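Local coordinates for conserved domain protein (Porphyromonas gingivalis, PDB 3PNN), which probably transfers a sugar from a nucleotide-activated donor to form glycosidic linkages, as a cytoplasmic glycosyltransferase with a Rossmann-like alpha/beta/alpha fold, at residues Gln24-Gly32 / Arg282-Thr293; Leu79-Leu87 / Glu98-Met109. All blocks are in the same frame, centred on the assembly; numbering follows the deposited sequence. Where two conformers were deposited one is given.

Contact 1. Residues Gln24-Gly32 / Arg282-Thr293; sequences QLDGIGPGG and RPGVVAKLRELT. With GOL (glycerol), chain F.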
loop_
_atom_site.group_PDB
_atom_site.type_symbol
_atom_site.label_atom_id
_atom_site.label_comp_id
_atom_site.label_asym_id
_atom_site.label_seq_id
_atom_site.Cartn_x
_atom_site.Cartn_y
_atom_site.Cartn_z
ATOM N N GLN A 24 4.487 -13.466 13.798
ATOM C CA GLN A 24 3.240 -14.079 14.247
ATOM C C GLN A 24 2.037 -13.532 13.481
ATOM O O GLN A 24 1.843 -12.313 13.390
ATOM C CB GLN A 24 3.047 -13.845 15.745
ATOM C CG GLN A 24 4.048 -14.587 16.616
ATOM C CD GLN A 24 3.818 -16.084 16.606
ATOM O OE1 GLN A 24 2.676 -16.541 16.561
ATOM N NE2 GLN A 24 4.901 -16.857 16.645
ATOM N N LEU A 25 1.232 -14.436 12.923
ATOM C CA LEU A 25 0.014 -14.030 12.226
ATOM C C LEU A 25 -1.067 -13.670 13.227
ATOM O O LEU A 25 -1.144 -14.251 14.299
ATOM C CB LEU A 25 -0.474 -15.145 11.299
ATOM C CG LEU A 25 0.518 -15.451 10.168
ATOM C CD1 LEU A 25 -0.055 -16.457 9.184
ATOM C CD2 LEU A 25 0.912 -14.178 9.456
ATOM N N ASP A 26 -1.894 -12.692 12.882
ATOM C CA ASP A 26 -2.942 -12.269 13.797
ATOM C C ASP A 26 -4.310 -12.657 13.232
ATOM O O ASP A 26 -4.816 -12.008 12.320
ATOM C CB ASP A 26 -2.835 -10.758 14.036
ATOM C CG ASP A 26 -3.827 -10.248 15.070
ATOM O OD1 ASP A 26 -4.625 -11.058 15.612
ATOM O OD2 ASP A 26 -3.799 -9.021 15.338
ATOM N N GLY A 27 -4.888 -13.734 13.765
ATOM C CA GLY A 27 -6.218 -14.179 13.377
ATOM C C GLY A 27 -7.262 -13.260 13.982
ATOM O O GLY A 27 -7.944 -13.615 14.945
ATOM N N ILE A 28 -7.380 -12.065 13.409
ATOM C CA ILE A 28 -8.089 -10.967 14.052
ATOM C C ILE A 28 -9.602 -10.946 13.790
ATOM O O ILE A 28 -10.365 -10.418 14.603
ATOM C CB ILE A 28 -7.454 -9.616 13.659
ATOM C CG1 ILE A 28 -7.973 -8.491 14.548
ATOM C CG2 ILE A 28 -7.672 -9.321 12.148
ATOM C CD1 ILE A 28 -7.084 -7.225 14.513
ATOM N N GLY A 29 -10.040 -11.521 12.670
ATOM C CA GLY A 29 -11.465 -11.612 12.381
ATOM C C GLY A 29 -12.130 -12.689 13.227
ATOM O O GLY A 29 -11.448 -13.495 13.864
ATOM N N PRO A 30 -13.473 -12.718 13.238
ATOM C CA PRO A 30 -14.198 -13.651 14.113
ATOM C C PRO A 30 -13.948 -15.134 13.794
ATOM O O PRO A 30 -14.108 -15.985 14.674
ATOM C CB PRO A 30 -15.673 -13.277 13.903
ATOM C CG PRO A 30 -15.710 -12.470 12.634
ATOM C CD PRO A 30 -14.373 -11.778 12.538
ATOM N N GLY A 31 -13.547 -15.439 12.562
ATOM C CA GLY A 31 -13.235 -16.804 12.180
ATOM C C GLY A 31 -11.743 -17.095 12.193
ATOM O O GLY A 31 -11.298 -18.165 11.776
ATOM N N GLY A 32 -10.962 -16.138 12.678
ATOM C CA GLY A 32 -9.525 -16.322 12.757
ATOM C C GLY A 32 -8.778 -15.906 11.502
ATOM O O GLY A 32 -7.602 -16.238 11.344
ATOM N N ARG A 282 -6.083 -2.178 18.679
ATOM C CA ARG A 282 -6.485 -3.502 18.181
ATOM C C ARG A 282 -7.926 -3.956 18.536
ATOM O O ARG A 282 -8.648 -4.452 17.674
ATOM C CB ARG A 282 -5.462 -4.572 18.578
ATOM C CG ARG A 282 -5.713 -5.904 17.878
ATOM C CD ARG A 282 -4.697 -6.988 18.296
ATOM N NE ARG A 282 -5.066 -8.262 17.689
ATOM C CZ ARG A 282 -5.966 -9.087 18.209
ATOM N NH1 ARG A 282 -6.568 -8.772 19.353
ATOM N NH2 ARG A 282 -6.258 -10.232 17.594
ATOM N N PRO A 283 -8.344 -3.810 19.800
ATOM C CA PRO A 283 -9.704 -4.259 20.139
ATOM C C PRO A 283 -10.783 -3.584 19.272
ATOM O O PRO A 283 -11.797 -4.209 18.961
ATOM C CB PRO A 283 -9.844 -3.846 21.610
ATOM C CG PRO A 283 -8.451 -3.921 22.123
ATOM C CD PRO A 283 -7.591 -3.405 21.000
ATOM N N GLY A 284 -10.551 -2.344 18.859
ATOM C CA GLY A 284 -11.521 -1.641 18.038
ATOM C C GLY A 284 -11.615 -2.273 16.665
ATOM O O GLY A 284 -12.689 -2.342 16.067
ATOM N N VAL A 285 -10.482 -2.744 16.160
ATOM C CA VAL A 285 -10.453 -3.415 14.870
ATOM C C VAL A 285 -11.140 -4.779 14.978
ATOM O O VAL A 285 -11.934 -5.143 14.114
ATOM C CB VAL A 285 -9.007 -3.559 14.338
ATOM C CG1 VAL A 285 -9.002 -4.357 13.025
ATOM C CG2 VAL A 285 -8.383 -2.168 14.135
ATOM N N VAL A 286 -10.823 -5.537 16.026
ATOM C CA VAL A 286 -11.542 -6.785 16.303
ATOM C C VAL A 286 -13.065 -6.539 16.294
ATOM O O VAL A 286 -13.836 -7.286 15.683
ATOM C CB VAL A 286 -11.132 -7.384 17.667
ATOM C CG1 VAL A 286 -12.037 -8.557 18.041
ATOM C CG2 VAL A 286 -9.647 -7.834 17.651
ATOM N N ALA A 287 -13.496 -5.484 16.970
ATOM C CA ALA A 287 -14.927 -5.201 17.062
ATOM C C ALA A 287 -15.532 -4.848 15.698
ATOM O O ALA A 287 -16.649 -5.262 15.378
ATOM C CB ALA A 287 -15.199 -4.096 18.087
ATOM N N LYS A 288 -14.809 -4.094 14.881
ATOM C CA LYS A 288 -15.338 -3.694 13.582
ATOM C C LYS A 288 -15.497 -4.893 12.655
ATOM O O LYS A 288 -16.492 -5.010 11.937
ATOM C CB LYS A 288 -14.449 -2.643 12.918
ATOM C CG LYS A 288 -14.979 -2.181 11.573
ATOM C CD LYS A 288 -16.362 -1.551 11.708
ATOM C CE LYS A 288 -16.877 -1.056 10.370
ATOM N NZ LYS A 288 -18.225 -0.442 10.513
ATOM N N LEU A 289 -14.516 -5.794 12.663
ATOM C CA LEU A 289 -14.627 -6.989 11.833
ATOM C C LEU A 289 -15.807 -7.867 12.292
ATOM O O LEU A 289 -16.498 -8.490 11.481
ATOM C CB LEU A 289 -13.320 -7.792 11.871
ATOM C CG LEU A 289 -12.127 -7.100 11.190
ATOM C CD1 LEU A 289 -10.828 -7.867 11.493
ATOM C CD2 LEU A 289 -12.327 -6.965 9.688
ATOM N N ARG A 290 -16.018 -7.940 13.600
ATOM C CA ARG A 290 -17.132 -8.729 14.137
ATOM C C ARG A 290 -18.469 -8.124 13.687
ATOM O O ARG A 290 -19.400 -8.842 13.285
ATOM C CB ARG A 290 -17.053 -8.793 15.668
ATOM C CG ARG A 290 -17.814 -9.965 16.284
ATOM C CD ARG A 290 -18.683 -9.556 17.476
ATOM N NE ARG A 290 -17.971 -8.759 18.474
ATOM C CZ ARG A 290 -18.251 -7.487 18.756
ATOM N NH1 ARG A 290 -17.552 -6.838 19.681
ATOM N NH2 ARG A 290 -19.234 -6.861 18.117
ATOM N N GLU A 291 -18.548 -6.802 13.757
ATOM C CA GLU A 291 -19.752 -6.087 13.344
ATOM C C GLU A 291 -20.062 -6.245 11.848
ATOM O O GLU A 291 -21.218 -6.464 11.471
ATOM C CB GLU A 291 -19.656 -4.611 13.746
ATOM C CG GLU A 291 -19.790 -4.389 15.254
ATOM C CD GLU A 291 -19.241 -3.049 15.716
ATOM O OE1 GLU A 291 -18.992 -2.175 14.861
ATOM O OE2 GLU A 291 -19.055 -2.876 16.940
ATOM N N LEU A 292 -19.044 -6.150 10.998
ATOM C CA LEU A 292 -19.244 -6.324 9.564
ATOM C C LEU A 292 -19.675 -7.751 9.240
ATOM O O LEU A 292 -20.447 -7.990 8.303
ATOM C CB LEU A 292 -17.950 -6.018 8.813
ATOM C CG LEU A 292 -17.520 -4.556 8.830
ATOM C CD1 LEU A 292 -16.099 -4.416 8.294
ATOM C CD2 LEU A 292 -18.509 -3.730 8.014
ATOM N N THR A 293 -19.159 -8.702 10.008
ATOM C CA THR A 293 -19.503 -10.109 9.812
ATOM C C THR A 293 -20.948 -10.365 10.241
ATOM O O THR A 293 -21.698 -11.043 9.536
ATOM C CB THR A 293 -18.532 -11.041 10.566
ATOM O OG1 THR A 293 -17.198 -10.830 10.074
ATOM C CG2 THR A 293 -18.925 -12.510 10.374
HETATM C C1 GOL F . -9.913 -11.939 17.564
HETATM O O1 GOL F . -8.696 -12.047 18.271
HETATM C C2 GOL F . -10.864 -13.042 18.022
HETATM O O2 GOL F . -12.061 -12.477 18.511
HETATM C C3 GOL F . -11.175 -13.983 16.864
HETATM O O3 GOL F . -9.998 -14.639 16.453
HETATM O O HOH W 1 -13.189 -10.051 15.043
#

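Contact 2. Residues Leu79-Leu87 / Glu98-Met109; sequences LVFQELDRL and EKPWGTNHAVLM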
loop_
_atom_site.group_PDB
_atom_site.type_symbol
_atom_site.label_atom_id
_atom_site.label_comp_id
_atom_site.label_asym_id
_atom_site.label_seq_id
_atom_site.Cartn_x
_atom_site.Cartn_y
_atom_site.Cartn_z
ATOM N N LEU A 79 5.010 -15.204 -6.141
ATOM C CA LEU A 79 5.944 -14.503 -5.256
ATOM C C LEU A 79 7.066 -13.820 -6.036
ATOM O O LEU A 79 7.623 -14.393 -6.973
ATOM C CB LEU A 79 6.580 -15.474 -4.259
ATOM C CG LEU A 79 5.626 -16.240 -3.355
ATOM C CD1 LEU A 79 6.418 -17.175 -2.423
ATOM C CD2 LEU A 79 4.766 -15.273 -2.561
ATOM N N VAL A 80 7.373 -12.580 -5.657
ATOM C CA VAL A 80 8.600 -11.915 -6.084
ATOM C C VAL A 80 9.368 -11.504 -4.838
ATOM O O VAL A 80 8.809 -11.478 -3.742
ATOM C CB VAL A 80 8.360 -10.704 -7.028
ATOM C CG1 VAL A 80 7.635 -11.163 -8.290
ATOM C CG2 VAL A 80 7.578 -9.561 -6.328
ATOM N N PHE A 81 10.658 -11.218 -4.993
ATOM C CA PHE A 81 11.528 -11.082 -3.823
ATOM C C PHE A 81 12.283 -9.761 -3.772
ATOM O O PHE A 81 12.978 -9.395 -4.719
ATOM C CB PHE A 81 12.526 -12.251 -3.783
ATOM C CG PHE A 81 11.855 -13.584 -3.672
ATOM C CD1 PHE A 81 11.560 -14.121 -2.431
ATOM C CD2 PHE A 81 11.469 -14.272 -4.815
ATOM C CE1 PHE A 81 10.902 -15.346 -2.323
ATOM C CE2 PHE A 81 10.821 -15.491 -4.722
ATOM C CZ PHE A 81 10.537 -16.028 -3.470
ATOM N N GLN A 82 12.165 -9.060 -2.650
ATOM C CA GLN A 82 12.917 -7.820 -2.460
ATOM C C GLN A 82 14.206 -8.115 -1.727
ATOM O O GLN A 82 14.179 -8.499 -0.558
ATOM C CB GLN A 82 12.105 -6.799 -1.654
ATOM C CG GLN A 82 12.864 -5.477 -1.418
ATOM C CD GLN A 82 12.199 -4.560 -0.392
ATOM O OE1 GLN A 82 11.614 -5.024 0.591
ATOM N NE2 GLN A 82 12.312 -3.248 -0.604
ATOM N N GLU A 83 15.337 -7.947 -2.412
ATOM C CA GLU A 83 16.643 -8.119 -1.785
ATOM C C GLU A 83 17.492 -6.855 -1.944
ATOM O O GLU A 83 17.309 -6.076 -2.884
ATOM C CB GLU A 83 17.371 -9.343 -2.352
ATOM C CG GLU A 83 16.569 -10.659 -2.294
ATOM C CD GLU A 83 16.154 -11.081 -0.874
ATOM O OE1 GLU A 83 16.883 -10.774 0.099
ATOM O OE2 GLU A 83 15.091 -11.736 -0.733
ATOM N N LEU A 84 18.422 -6.658 -1.019
ATOM C CA LEU A 84 19.262 -5.464 -1.011
ATOM C C LEU A 84 20.093 -5.299 -2.282
ATOM O O LEU A 84 20.377 -4.177 -2.699
ATOM C CB LEU A 84 20.181 -5.471 0.217
ATOM C CG LEU A 84 19.521 -5.359 1.593
ATOM C CD1 LEU A 84 20.515 -5.740 2.694
ATOM C CD2 LEU A 84 18.967 -3.955 1.808
ATOM N N ASP A 85 20.485 -6.415 -2.891
ATOM C CA ASP A 85 21.381 -6.376 -4.045
ATOM C C ASP A 85 20.647 -6.311 -5.388
ATOM O O ASP A 85 21.275 -6.347 -6.447
ATOM C CB ASP A 85 22.366 -7.558 -4.023
ATOM C CG ASP A 85 21.679 -8.906 -4.205
ATOM O OD1 ASP A 85 20.431 -8.950 -4.269
ATOM O OD2 ASP A 85 22.393 -9.930 -4.284
ATOM N N ARG A 86 19.321 -6.214 -5.345
ATOM C CA ARG A 86 18.542 -6.086 -6.572
ATOM C C ARG A 86 18.478 -4.630 -7.019
ATOM O O ARG A 86 17.473 -3.944 -6.826
ATOM C CB ARG A 86 17.143 -6.679 -6.398
ATOM C CG ARG A 86 16.893 -7.881 -7.297
ATOM C CD ARG A 86 16.557 -9.138 -6.506
ATOM N NE ARG A 86 17.729 -9.785 -5.925
ATOM C CZ ARG A 86 17.734 -11.022 -5.437
ATOM N NH1 ARG A 86 18.846 -11.530 -4.927
ATOM N NH2 ARG A 86 16.628 -11.753 -5.463
ATOM N N LEU A 87 19.576 -4.175 -7.622
ATOM C CA LEU A 87 19.760 -2.788 -8.025
ATOM C C LEU A 87 19.998 -2.707 -9.524
ATOM O O LEU A 87 20.403 -3.691 -10.139
ATOM C CB LEU A 87 20.985 -2.208 -7.302
ATOM C CG LEU A 87 20.930 -2.227 -5.775
ATOM C CD1 LEU A 87 22.284 -1.852 -5.179
ATOM C CD2 LEU A 87 19.832 -1.296 -5.287
ATOM N N GLU A 98 22.012 -2.219 5.482
ATOM C CA GLU A 98 21.187 -3.325 5.954
ATOM C C GLU A 98 19.693 -3.022 5.813
ATOM O O GLU A 98 18.885 -3.931 5.629
ATOM C CB GLU A 98 21.529 -3.680 7.404
ATOM C CG GLU A 98 21.480 -2.502 8.367
ATOM C CD GLU A 98 22.233 -2.772 9.663
ATOM O OE1 GLU A 98 22.498 -3.958 9.968
ATOM O OE2 GLU A 98 22.561 -1.797 10.376
ATOM N N LYS A 99 19.337 -1.746 5.899
ATOM C CA LYS A 99 17.948 -1.327 5.795
ATOM C C LYS A 99 17.430 -1.462 4.359
ATOM O O LYS A 99 18.083 -1.016 3.418
ATOM C CB LYS A 99 17.816 0.119 6.265
ATOM C CG LYS A 99 16.410 0.674 6.178
ATOM C CD LYS A 99 16.332 2.013 6.887
ATOM C CE LYS A 99 14.896 2.447 7.101
ATOM N NZ LYS A 99 14.809 3.516 8.136
ATOM N N PRO A 100 16.260 -2.098 4.187
ATOM C CA PRO A 100 15.677 -2.253 2.849
ATOM C C PRO A 100 15.473 -0.908 2.160
ATOM O O PRO A 100 15.221 0.101 2.823
ATOM C CB PRO A 100 14.327 -2.922 3.123
ATOM C CG PRO A 100 14.561 -3.696 4.411
ATOM C CD PRO A 100 15.520 -2.846 5.216
ATOM N N TRP A 101 15.558 -0.913 0.835
ATOM C CA TRP A 101 15.559 0.324 0.055
ATOM C C TRP A 101 14.266 1.128 0.069
ATOM O O TRP A 101 14.282 2.313 -0.263
ATOM C CB TRP A 101 15.983 0.042 -1.383
ATOM C CG TRP A 101 17.407 -0.387 -1.492
ATOM C CD1 TRP A 101 17.863 -1.626 -1.834
ATOM C CD2 TRP A 101 18.576 0.422 -1.263
ATOM N NE1 TRP A 101 19.236 -1.642 -1.831
ATOM C CE2 TRP A 101 19.700 -0.399 -1.485
ATOM C CE3 TRP A 101 18.779 1.754 -0.888
ATOM C CZ2 TRP A 101 21.011 0.067 -1.343
ATOM C CZ3 TRP A 101 20.084 2.222 -0.756
ATOM C CH2 TRP A 101 21.183 1.378 -0.982
ATOM N N GLY A 102 13.143 0.499 0.424
ATOM C CA GLY A 102 11.892 1.233 0.561
ATOM C C GLY A 102 10.734 0.675 -0.258
ATOM O O GLY A 102 10.932 -0.202 -1.099
ATOM N N THR A 103 9.526 1.184 -0.032
ATOM C CA THR A 103 8.341 0.629 -0.690
ATOM C C THR A 103 8.354 0.669 -2.220
ATOM O O THR A 103 7.798 -0.229 -2.862
ATOM C CB THR A 103 7.018 1.277 -0.206
ATOM O OG1 THR A 103 7.044 2.686 -0.485
ATOM C CG2 THR A 103 6.836 1.045 1.287
ATOM N N ASN A 104 8.934 1.707 -2.817
ATOM C CA ASN A 104 8.931 1.747 -4.278
ATOM C C ASN A 104 10.018 0.819 -4.851
ATOM O O ASN A 104 9.908 0.378 -5.986
ATOM C CB ASN A 104 9.006 3.182 -4.831
ATOM C CG ASN A 104 8.271 3.340 -6.162
ATOM O OD1 ASN A 104 8.611 2.701 -7.156
ATOM N ND2 ASN A 104 7.274 4.212 -6.186
ATOM N N HIS A 105 11.035 0.481 -4.053
ATOM C CA HIS A 105 11.981 -0.563 -4.473
ATOM C C HIS A 105 11.288 -1.938 -4.433
ATOM O O HIS A 105 11.460 -2.761 -5.328
ATOM C CB HIS A 105 13.251 -0.566 -3.617
ATOM C CG HIS A 105 14.174 -1.716 -3.896
ATOM N ND1 HIS A 105 14.296 -2.798 -3.046
ATOM C CD2 HIS A 105 15.023 -1.951 -4.924
ATOM C CE1 HIS A 105 15.180 -3.647 -3.541
ATOM N NE2 HIS A 105 15.638 -3.156 -4.680
ATOM N N ALA A 106 10.496 -2.171 -3.393
ATOM C CA ALA A 106 9.645 -3.358 -3.332
ATOM C C ALA A 106 8.720 -3.466 -4.552
ATOM O O ALA A 106 8.563 -4.548 -5.121
ATOM C CB ALA A 106 8.841 -3.367 -2.040
ATOM N N VAL A 107 8.111 -2.355 -4.963
ATOM C CA VAL A 107 7.268 -2.356 -6.154
ATOM C C VAL A 107 8.048 -2.775 -7.410
ATOM O O VAL A 107 7.556 -3.557 -8.232
ATOM C CB VAL A 107 6.604 -0.966 -6.399
ATOM C CG1 VAL A 107 5.936 -0.927 -7.766
ATOM C CG2 VAL A 107 5.574 -0.663 -5.306
ATOM N N LEU A 108 9.257 -2.245 -7.564
ATOM C CA LEU A 108 10.098 -2.596 -8.711
ATOM C C LEU A 108 10.311 -4.110 -8.846
ATOM O O LEU A 108 10.571 -4.606 -9.937
ATOM C CB LEU A 108 11.456 -1.891 -8.631
ATOM C CG LEU A 108 11.467 -0.440 -9.116
ATOM C CD1 LEU A 108 12.784 0.218 -8.785
ATOM C CD2 LEU A 108 11.198 -0.390 -10.628
HETATM N N MSE A 109 10.204 -4.847 -7.748
HETATM C CA MSE A 109 10.414 -6.301 -7.802
HETATM C C MSE A 109 9.344 -7.022 -8.650
HETATM O O MSE A 109 9.566 -8.148 -9.122
HETATM C CB MSE A 109 10.452 -6.904 -6.390
HETATM C CG MSE A 109 11.568 -6.328 -5.493
HETATM SE SE MSE A 109 13.389 -6.575 -6.137
HETATM C CE MSE A 109 13.557 -4.852 -7.067
HETATM O O HOH W 2 11.394 -1.645 1.787
#

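Contact 1. Residues Gln24-Gly32 / Arg282-Thr293
I28 fills the middle of this contact, pressing its branched side chain against one flank of the helix 282-293. Its branches find different partners there. CG2 of I28 meets CD1 of L289 at 3.5 Å, the two side chains crossing at about a right angle, while CG1 of I28 rests on CG2 of V286 at 3.6 Å. With CG1 anti to the backbone N (chi1 -167°) and the chain extended beyond it, CD1 reaches V285 CG1 and the CG methylene of R282. Further along the helix the ring of P30 lies against T293, its CG 3.4 Å from OG1. That hydroxyl is turned back to donate to L289 O, which also accepts the backbone N of T293 from the other face of its carbonyl.

A water donates to both I28 O and V286 O, bridging loop and helix. At the first turn of the helix, R282 grips the carboxylate of D26 side-on: NH2 reaches OD1 at 2.7 Å and NE reaches OD2 at 2.8 Å, the latter almost straight at 179°. The two planes are only 21° apart, and the two bonds together fix the rotation of both groups. NH2 of R282 also donates to O1 of a glycerol whose O3 donates to G27 O; a second glycerol hydrogen-bonds to OD2 of D26.

The loop 24-32 follows strand 7-11 and leads into helix 35-46, and that helix backs the contact: I35 touches I28, and Y38 touches both P30 and L289. F274, in another loop, packs on V285 and L289.

Contact 2. Residues Leu79-Leu87 / Glu98-Met109
A strand end and the turn after it pack here against a short helix and its lead-in: strand 77-81, beside strand 50-55 in the parallel part of the sheet, runs out into 82-87, which packs against helix 103-108 and the residues leading into it. H105 is the polar hub. Its ring accepts at ND1 from NE2 of Q82 (3.2 Å) and donates from NE2 to R86 O (2.9 Å), both partners lying close to the ring plane. These bonds hold the imidazole from two sides and fix its rotation, with ND1 as acceptor and NE2 as donor. CE1 of H105 faces E83 O between them.

Q82 reaches the histidine with CG anti to its backbone N (chi1 180°) and the chain extended, its amide turned just 27° from the ring. A water takes a further bond from NE2, and OE1 is held by R56. W101 lies over one face of the imidazole, its CD1 above the ring centre, and uses its indole NE1 to donate to L84 O at 2.9 Å, in the carbonyl plane and on a lone pair. CD2 of L87 sits over a face of the indole, toward its rim. L84 itself lies against the backbone of E98 to P100.

At the far end CG of selenomethionine M109 packs on Q82 CA at 3.6 Å, and its CB meets V80 CG2 at 3.9 Å. The bend at chi2 then turns SE back beside R86 CB and to 3.2 Å from F81 O.

G102 takes the N-cap position of helix 103-108, with backbone angles suited to glycine. A strand passing through a loop to a helix packed beside its C-terminal end is consistent with the Rossmann-like domain of nucleotide-sugar glycosyltransferases.

Overall arrangement
Contacts 1 and 2 lie far apart in the single chain, their centres 30 Å apart and their nearest atoms about 13 Å apart. Contact 2 falls wholly between the two segments of contact 1 in sequence. The centre of contact 1 is about 20 Å from the chain centre, that of contact 2 about 14 Å. The loop between strand 7-11 and helix 35-46 serves both: it supplies 24-32, and its A13 touches Q82. Its glycine-rich start resembles the nucleotide-binding loop of nucleotide-sugar enzymes, and both contacts probably border that region, although no nucleotide is bound in the model. Glycerols, probably from crystallisation, lie near D26 and near P100.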